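Local coordinates for protein peptide chain release factor subunit 1 (PDB 3IR9) that probably directs the termination of translation at the stop codons UAA, UAG and UGA, this chain being the C-terminal domain of the archaeal release factor aRF1, at residues S52-N57 with I156-R161; D64-S69 with A134-V139; E75-K80 with W90-K95. All coordinates share one frame; numbering follows the deposited sequence.

Contact 1. Residues S52-N57 with I156-R161; sequences SQVRAN and IAAILR
Helix 52-57 packs on strand 156-160 with the two axes 8.1 Å apart at closest approach and their N-to-C directions 44° apart, an alpha/beta layer contact in domain 3 of the eRF1 family. The spacing leaves the meeting to side chains, and Val54 carries most of it. Its CA-CB bond points at the strand, and its two methyls divide the work. CG1, anti to the backbone N (chi1 164°), reaches CG2 of Ile156 at 3.8 Å, the two side chains crossing obliquely. CG2, anti to the carbonyl carbon, comes down over the backbone of the strand: it lies 3.9 Å from the carbonyl carbon C of Ala157 and 4.0 Å from CB of Ala158. Strand alternation explains the choice of partners, since Ile156, Ala158 and Leu160 turn their CB atoms to the helix while Ala157 turns away from it and touches Phe36 of helix 10-41. Ile156 also touches Ile121 and Phe125 of helix 121-131, and Ala48 of strand 47-49 meets both Val54 and Leu160. One turn further along the helix, Asn57 and Leu160 cross at about a right angle, and CD1 of Leu160 is the branch that abuts the end of the asparagine side chain.

Contact 2. Residues D64-S69 with A134-V139; sequences DVLLLS and AKVVFV
Parallel pairing of two strands in the mixed four-stranded sheet of this domain joins residues 64-69 to 134-139, with strand 135-139 at the sheet edge within the chain. The register runs straight from Val65 beside Lys135 to Ser69 beside Val139, and the strand directions differ by 27°. Backbone bonds pass to and fro: Lys135 N gives to Asp64 O at 2.9 Å, and Leu66 N to Lys135 O at 2.8 Å. Leu66 O then receives Val137 N, Leu68 N makes a weak bond to Val137 O, and Leu68 O takes Val139 N at 2.9 Å, with the N-H bent to 132° at the hydrogen. Phe138 CA adds a CA-H...O contact to Leu68 O. In the separate pairing with strand 156-160, on the other side of strand 63-69, Asp64 and Val65 both face Ile159, a classic beta bulge. Asp64 turns its CB away from the 134-139 segment, yet CG is anti to the backbone N (chi1 -173°) and the carboxylate ends beside Lys135. The two side chains run side by side in the same direction, but OD1 and NZ are 4.0 Å apart, a long salt bridge. On the face bearing Leu66, Val136, Leu68 and Phe138, CD1 of Leu68 approaches CE1 of the Phe138 ring obliquely at 4.2 Å. On the other face, CG1 of Val65 lies 4.4 Å from CG2 of Val137, and both valines pack on Tyr4 of the second subunit. Helix 121-131 covers the Leu66 face through Phe125 and Ala129, helix 10-41 meets Val137 and Val139 from the other, and strand 156-160 pairs with the far side of strand 63-69.

Contact 3. Residues E75-K80 with W90-K95; sequences ERVTTK and WTRRWK
Glu75, Trp90 and Val77 bury the most surface where strands 75-81 and 87-92 pair antiparallel as a beta hairpin in the zinc-bearing part of the domain. Glu75 is gripped through its backbone: its N binds Arg92 O at 2.7 Å, and its O accepts Arg92 N at 2.8 Å. The Glu75 side chain runs beside one of two conformers of Trp94, an arrangement that is therefore less sure. OE1 of Glu75 stands at the edge of the Arg92 guanidinium, in its plane, in a long salt bridge of 3.8 Å to NH2. CG of Trp90 stands between the backbone N and the carbonyl carbon (chi1 52°), and the indole lies beside Val77. One face receives Val77 CB, a CH-pi contact 4.3 Å from the centroid of the five-membered ring, while Thr79 CG2 comes to the ring edge. CG2 of Val77 continues to Arg92 CG, 3.9 Å away. On the opposite face of the hairpin, Thr91 OG1 is hydrogen-bonded to Glu51. Strand 113-120 pairs with the other side of strand 75-81, and Ile121 of helix 121-131 packs against Arg76 and Thr91.

In the fold
Followed from the N terminus, the chain passes helix 10-41 and strand 47-49 before helix 51-58 opens the widest loop, which contact 1 closes 99 residues later at the last strand. Within that span contact 2 joins strand 63-69 to strand 135-139, and within that again contact 3 closes the short hairpin of 75-80 and 90-95, so the three enclose one another without crossing. Contacts 1 and 2 share one sheet: Ala157 N probably bonds to Leu67 O, joining their strands. Contact 3 lies in the three-stranded sheet leading to the zinc held by Cys81, Cys84, Cys106 and Cys109, about 10 Å from the Thr79 side chain; Arg55 of contact 1 packs against its Thr91 and Arg76.

Contact 1. Residues S52-N57 with I156-R161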
# COMPACT_ATOMS: atom_id res chain seq x y z
N SER A 52 -5.32 -6.55 -27.63
CA SER A 52 -5.97 -6.50 -28.93
C SER A 52 -7.20 -7.42 -29.00
O SER A 52 -8.28 -6.99 -29.41
CB SER A 52 -4.99 -6.82 -30.06
OG SER A 52 -5.47 -6.35 -31.32
N GLN A 53 -7.02 -8.67 -28.57
CA GLN A 53 -8.08 -9.68 -28.66
C GLN A 53 -9.27 -9.39 -27.74
O GLN A 53 -10.42 -9.57 -28.13
CB GLN A 53 -7.53 -11.08 -28.36
CG GLN A 53 -8.45 -12.22 -28.82
CD GLN A 53 -8.11 -13.54 -28.16
OE1 GLN A 53 -7.48 -13.58 -27.11
NE2 GLN A 53 -8.54 -14.64 -28.77
N VAL A 54 -8.99 -8.96 -26.52
CA VAL A 54 -10.06 -8.64 -25.60
C VAL A 54 -10.76 -7.33 -25.97
O VAL A 54 -11.97 -7.19 -25.77
CB VAL A 54 -9.55 -8.62 -24.15
CG1 VAL A 54 -10.55 -7.91 -23.24
CG2 VAL A 54 -9.30 -10.04 -23.68
N ARG A 55 -10.03 -6.38 -26.55
CA ARG A 55 -10.63 -5.10 -26.95
C ARG A 55 -11.77 -5.28 -27.93
O ARG A 55 -12.85 -4.73 -27.74
CB ARG A 55 -9.59 -4.12 -27.54
CG ARG A 55 -10.21 -2.78 -27.91
CD ARG A 55 -9.19 -1.75 -28.39
NE ARG A 55 -8.40 -1.17 -27.31
CZ ARG A 55 -7.14 -1.51 -27.04
NH1 ARG A 55 -6.49 -0.93 -26.04
NH2 ARG A 55 -6.54 -2.44 -27.77
N ALA A 56 -11.53 -6.07 -28.98
CA ALA A 56 -12.49 -6.27 -30.06
C ALA A 56 -13.78 -6.96 -29.60
O ALA A 56 -14.85 -6.77 -30.19
CB ALA A 56 -11.85 -7.06 -31.20
N ASN A 57 -13.69 -7.76 -28.54
CA ASN A 57 -14.86 -8.44 -28.03
C ASN A 57 -15.73 -7.48 -27.23
O ASN A 57 -16.96 -7.53 -27.31
CB ASN A 57 -14.44 -9.65 -27.19
CG ASN A 57 -13.98 -10.81 -28.05
OD1 ASN A 57 -12.79 -11.14 -28.10
ND2 ASN A 57 -14.91 -11.43 -28.76
N ILE A 156 -4.67 -9.03 -19.15
CA ILE A 156 -6.00 -8.71 -19.64
C ILE A 156 -6.62 -9.97 -20.23
O ILE A 156 -6.21 -10.43 -21.30
CB ILE A 156 -5.95 -7.66 -20.77
CG1 ILE A 156 -5.30 -6.36 -20.28
CG2 ILE A 156 -7.35 -7.39 -21.32
CD1 ILE A 156 -5.31 -5.26 -21.32
N ALA A 157 -7.59 -10.55 -19.55
CA ALA A 157 -8.24 -11.75 -20.05
C ALA A 157 -9.74 -11.54 -20.08
O ALA A 157 -10.23 -10.46 -19.76
CB ALA A 157 -7.89 -12.94 -19.18
N ALA A 158 -10.47 -12.57 -20.48
CA ALA A 158 -11.93 -12.48 -20.50
C ALA A 158 -12.58 -13.83 -20.78
O ALA A 158 -12.11 -14.61 -21.61
CB ALA A 158 -12.40 -11.44 -21.52
N ILE A 159 -13.65 -14.10 -20.05
CA ILE A 159 -14.55 -15.19 -20.39
C ILE A 159 -15.68 -14.59 -21.22
O ILE A 159 -16.23 -13.54 -20.87
CB ILE A 159 -15.13 -15.85 -19.13
CG1 ILE A 159 -13.99 -16.41 -18.26
CG2 ILE A 159 -16.12 -16.94 -19.51
CD1 ILE A 159 -14.42 -16.72 -16.84
N LEU A 160 -16.00 -15.23 -22.33
CA LEU A 160 -16.98 -14.68 -23.25
C LEU A 160 -18.36 -15.29 -23.03
O LEU A 160 -18.50 -16.36 -22.43
CB LEU A 160 -16.52 -14.91 -24.70
CG LEU A 160 -15.04 -14.65 -24.96
CD1 LEU A 160 -14.70 -14.83 -26.44
CD2 LEU A 160 -14.66 -13.26 -24.48
N ARG A 161 -19.39 -14.59 -23.51
CA ARG A 161 -20.76 -15.08 -23.44
C ARG A 161 -20.98 -16.15 -24.50
O ARG A 161 -21.71 -17.12 -24.29
CB ARG A 161 -21.74 -13.93 -23.63
CG ARG A 161 -21.85 -12.99 -22.43
CD ARG A 161 -22.45 -11.65 -22.82
NE ARG A 161 -22.70 -10.81 -21.65
CZ ARG A 161 -22.76 -9.48 -21.68
NH1 ARG A 161 -22.60 -8.83 -22.82
NH2 ARG A 161 -23.00 -8.81 -20.56

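Contact 2. Residues D64-S69 with A134-V139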
# COMPACT_ATOMS: atom_id res chain seq x y z
N ASP A 64 -18.59 -11.48 -21.11
CA ASP A 64 -19.34 -11.75 -19.90
C ASP A 64 -18.55 -11.31 -18.68
O ASP A 64 -19.08 -10.60 -17.82
CB ASP A 64 -19.67 -13.24 -19.79
CG ASP A 64 -20.60 -13.55 -18.64
OD1 ASP A 64 -21.35 -12.64 -18.23
OD2 ASP A 64 -20.56 -14.69 -18.14
N VAL A 65 -17.29 -11.73 -18.61
CA VAL A 65 -16.39 -11.38 -17.50
C VAL A 65 -15.05 -10.82 -18.01
O VAL A 65 -14.40 -11.44 -18.86
CB VAL A 65 -16.07 -12.60 -16.61
CG1 VAL A 65 -15.15 -12.20 -15.48
CG2 VAL A 65 -17.35 -13.22 -16.07
N LEU A 66 -14.66 -9.66 -17.49
CA LEU A 66 -13.40 -9.02 -17.89
C LEU A 66 -12.34 -9.11 -16.80
O LEU A 66 -12.60 -8.78 -15.65
CB LEU A 66 -13.65 -7.55 -18.25
CG LEU A 66 -12.44 -6.68 -18.56
CD1 LEU A 66 -11.69 -7.17 -19.80
CD2 LEU A 66 -12.88 -5.23 -18.72
N LEU A 67 -11.14 -9.55 -17.17
CA LEU A 67 -10.05 -9.70 -16.21
C LEU A 67 -8.86 -8.77 -16.51
O LEU A 67 -8.29 -8.80 -17.60
CB LEU A 67 -9.59 -11.16 -16.12
CG LEU A 67 -10.66 -12.17 -15.70
CD1 LEU A 67 -11.28 -12.84 -16.91
CD2 LEU A 67 -10.09 -13.22 -14.76
N LEU A 68 -8.49 -7.96 -15.52
CA LEU A 68 -7.39 -7.01 -15.63
C LEU A 68 -6.42 -7.17 -14.45
O LEU A 68 -6.86 -7.25 -13.30
CB LEU A 68 -7.93 -5.57 -15.67
CG LEU A 68 -9.15 -5.28 -16.56
CD1 LEU A 68 -9.59 -3.82 -16.46
CD2 LEU A 68 -8.88 -5.64 -18.01
N SER A 69 -5.12 -7.25 -14.72
CA SER A 69 -4.14 -7.37 -13.63
C SER A 69 -4.01 -6.05 -12.88
O SER A 69 -4.23 -4.98 -13.44
CB SER A 69 -2.77 -7.81 -14.15
OG SER A 69 -1.90 -8.15 -13.09
N ALA A 134 -20.79 -6.21 -19.08
CA ALA A 134 -19.74 -7.13 -18.69
C ALA A 134 -19.43 -6.92 -17.21
O ALA A 134 -19.51 -5.80 -16.70
CB ALA A 134 -18.49 -6.92 -19.54
N LYS A 135 -19.09 -8.01 -16.52
CA LYS A 135 -18.64 -7.94 -15.14
C LYS A 135 -17.14 -7.61 -15.07
O LYS A 135 -16.33 -8.22 -15.78
CB LYS A 135 -18.95 -9.26 -14.40
CG LYS A 135 -20.44 -9.47 -14.09
CD LYS A 135 -20.69 -10.80 -13.36
CE LYS A 135 -21.25 -11.87 -14.29
NZ LYS A 135 -22.68 -11.62 -14.64
N VAL A 136 -16.78 -6.65 -14.23
CA VAL A 136 -15.39 -6.19 -14.13
C VAL A 136 -14.67 -6.71 -12.88
O VAL A 136 -15.04 -6.35 -11.76
CB VAL A 136 -15.31 -4.64 -14.17
CG1 VAL A 136 -13.89 -4.20 -14.49
CG2 VAL A 136 -16.29 -4.08 -15.18
N VAL A 137 -13.66 -7.55 -13.09
CA VAL A 137 -12.86 -8.14 -12.01
C VAL A 137 -11.39 -7.73 -12.09
O VAL A 137 -10.80 -7.73 -13.17
CB VAL A 137 -12.92 -9.68 -12.04
CG1 VAL A 137 -11.84 -10.26 -11.13
CG2 VAL A 137 -14.30 -10.17 -11.65
N PHE A 138 -10.80 -7.39 -10.95
CA PHE A 138 -9.38 -7.03 -10.89
C PHE A 138 -8.57 -8.14 -10.25
O PHE A 138 -9.10 -8.93 -9.46
CB PHE A 138 -9.19 -5.71 -10.14
CG PHE A 138 -9.86 -4.54 -10.81
CD1 PHE A 138 -9.21 -3.83 -11.80
CD2 PHE A 138 -11.14 -4.16 -10.43
CE1 PHE A 138 -9.83 -2.74 -12.42
CE2 PHE A 138 -11.76 -3.08 -11.04
CZ PHE A 138 -11.11 -2.37 -12.03
N VAL A 139 -7.28 -8.21 -10.58
CA VAL A 139 -6.46 -9.30 -10.09
C VAL A 139 -5.09 -8.83 -9.61
O VAL A 139 -4.21 -8.52 -10.41
CB VAL A 139 -6.27 -10.40 -11.16
CG1 VAL A 139 -5.34 -11.46 -10.65
CG2 VAL A 139 -7.60 -11.01 -11.53

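Contact 3. Residues E75-K80 with W90-K95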
# COMPACT_ATOMS: atom_id res chain seq x y z
N GLU A 75 -1.11 3.19 -21.23
CA GLU A 75 -2.19 4.08 -21.64
C GLU A 75 -2.56 3.89 -23.11
O GLU A 75 -1.74 3.45 -23.92
CB GLU A 75 -1.80 5.55 -21.43
CG GLU A 75 -0.81 5.80 -20.32
CD GLU A 75 -0.39 7.26 -20.27
OE1 GLU A 75 0.70 7.58 -20.79
OE2 GLU A 75 -1.16 8.08 -19.74
N ARG A 76 -3.78 4.26 -23.45
CA ARG A 76 -4.23 4.24 -24.83
C ARG A 76 -4.23 5.66 -25.40
O ARG A 76 -4.92 6.55 -24.90
CB ARG A 76 -5.63 3.62 -24.93
CG ARG A 76 -6.17 3.50 -26.35
CD ARG A 76 -5.25 2.64 -27.21
NE ARG A 76 -5.94 2.19 -28.41
CZ ARG A 76 -5.46 1.28 -29.25
NH1 ARG A 76 -4.27 0.72 -29.04
NH2 ARG A 76 -6.18 0.93 -30.31
N VAL A 77 -3.45 5.87 -26.44
CA VAL A 77 -3.30 7.19 -27.02
C VAL A 77 -4.09 7.34 -28.32
O VAL A 77 -3.86 6.61 -29.29
CB VAL A 77 -1.82 7.52 -27.29
CG1 VAL A 77 -1.66 8.98 -27.66
CG2 VAL A 77 -0.97 7.16 -26.07
N THR A 78 -5.02 8.28 -28.35
CA THR A 78 -5.70 8.61 -29.59
C THR A 78 -5.05 9.84 -30.21
O THR A 78 -4.67 10.78 -29.51
CB THR A 78 -7.20 8.87 -29.39
OG1 THR A 78 -7.84 7.69 -28.88
CG2 THR A 78 -7.86 9.26 -30.71
N THR A 79 -4.89 9.82 -31.52
CA THR A 79 -4.39 10.97 -32.25
C THR A 79 -5.29 11.23 -33.47
O THR A 79 -5.88 10.30 -34.03
CB THR A 79 -2.91 10.77 -32.67
OG1 THR A 79 -2.83 9.86 -33.78
CG2 THR A 79 -2.09 10.20 -31.51
N LYS A 80 -5.41 12.49 -33.87
CA LYS A 80 -6.24 12.84 -35.01
C LYS A 80 -5.65 13.99 -35.83
O LYS A 80 -5.07 14.93 -35.28
CB LYS A 80 -7.66 13.18 -34.55
CG LYS A 80 -8.32 12.11 -33.70
CD LYS A 80 -9.70 12.56 -33.28
CE LYS A 80 -10.23 11.70 -32.15
NZ LYS A 80 -11.44 12.31 -31.53
N TRP A 90 -3.33 3.67 -30.24
CA TRP A 90 -2.32 2.67 -29.92
C TRP A 90 -2.06 2.72 -28.43
O TRP A 90 -2.35 3.71 -27.76
CB TRP A 90 -1.04 2.90 -30.72
CG TRP A 90 -0.49 4.29 -30.63
CD1 TRP A 90 -1.00 5.41 -31.22
CD2 TRP A 90 0.67 4.71 -29.91
NE1 TRP A 90 -0.22 6.50 -30.91
CE2 TRP A 90 0.81 6.10 -30.10
CE3 TRP A 90 1.61 4.04 -29.11
CZ2 TRP A 90 1.85 6.84 -29.53
CZ3 TRP A 90 2.64 4.77 -28.54
CH2 TRP A 90 2.75 6.16 -28.75
N THR A 91 -1.51 1.64 -27.90
CA THR A 91 -1.25 1.59 -26.48
C THR A 91 0.24 1.69 -26.20
O THR A 91 1.05 0.98 -26.80
CB THR A 91 -1.84 0.32 -25.85
OG1 THR A 91 -3.27 0.39 -25.93
CG2 THR A 91 -1.42 0.21 -24.40
N ARG A 92 0.58 2.60 -25.30
CA ARG A 92 1.96 2.79 -24.91
C ARG A 92 2.10 2.57 -23.41
O ARG A 92 1.25 3.01 -22.63
CB ARG A 92 2.46 4.19 -25.31
CG ARG A 92 2.00 5.33 -24.41
CD ARG A 92 3.13 5.79 -23.49
NE ARG A 92 4.10 6.63 -24.19
CZ ARG A 92 4.32 7.91 -23.91
NH1 ARG A 92 5.22 8.60 -24.61
NH2 ARG A 92 3.65 8.50 -22.93
N ARG A 93 3.14 1.86 -23.02
CA ARG A 93 3.46 1.66 -21.61
C ARG A 93 3.89 3.00 -21.03
O ARG A 93 4.83 3.61 -21.54
CB ARG A 93 4.59 0.65 -21.49
CG ARG A 93 4.86 0.16 -20.08
CD ARG A 93 6.27 -0.38 -19.98
NE ARG A 93 6.69 -0.99 -21.24
CZ ARG A 93 6.84 -2.29 -21.43
NH1 ARG A 93 6.61 -3.14 -20.44
NH2 ARG A 93 7.23 -2.74 -22.62
N TRP A 94 3.21 3.47 -19.99
CA TRP A 94 3.56 4.76 -19.39
C TRP A 94 4.89 4.72 -18.66
O TRP A 94 5.24 3.72 -18.02
CB TRP A 94 2.46 5.27 -18.44
CG TRP A 94 2.95 6.38 -17.53
CD1 TRP A 94 3.23 6.29 -16.20
CD2 TRP A 94 3.21 7.75 -17.91
NE1 TRP A 94 3.65 7.51 -15.72
CE2 TRP A 94 3.64 8.42 -16.74
CE3 TRP A 94 3.12 8.47 -19.10
CZ2 TRP A 94 3.98 9.78 -16.74
CZ3 TRP A 94 3.46 9.81 -19.10
CH2 TRP A 94 3.89 10.45 -17.93
N LYS A 95 5.63 5.81 -18.76
CA LYS A 95 6.90 6.00 -18.07
C LYS A 95 6.97 7.48 -17.67
O LYS A 95 6.18 8.29 -18.17
CB LYS A 95 8.08 5.63 -18.98
CG LYS A 95 8.22 4.13 -19.26
CD LYS A 95 8.58 3.36 -18.01
CE LYS A 95 9.89 3.85 -17.41
NZ LYS A 95 10.25 3.12 -16.16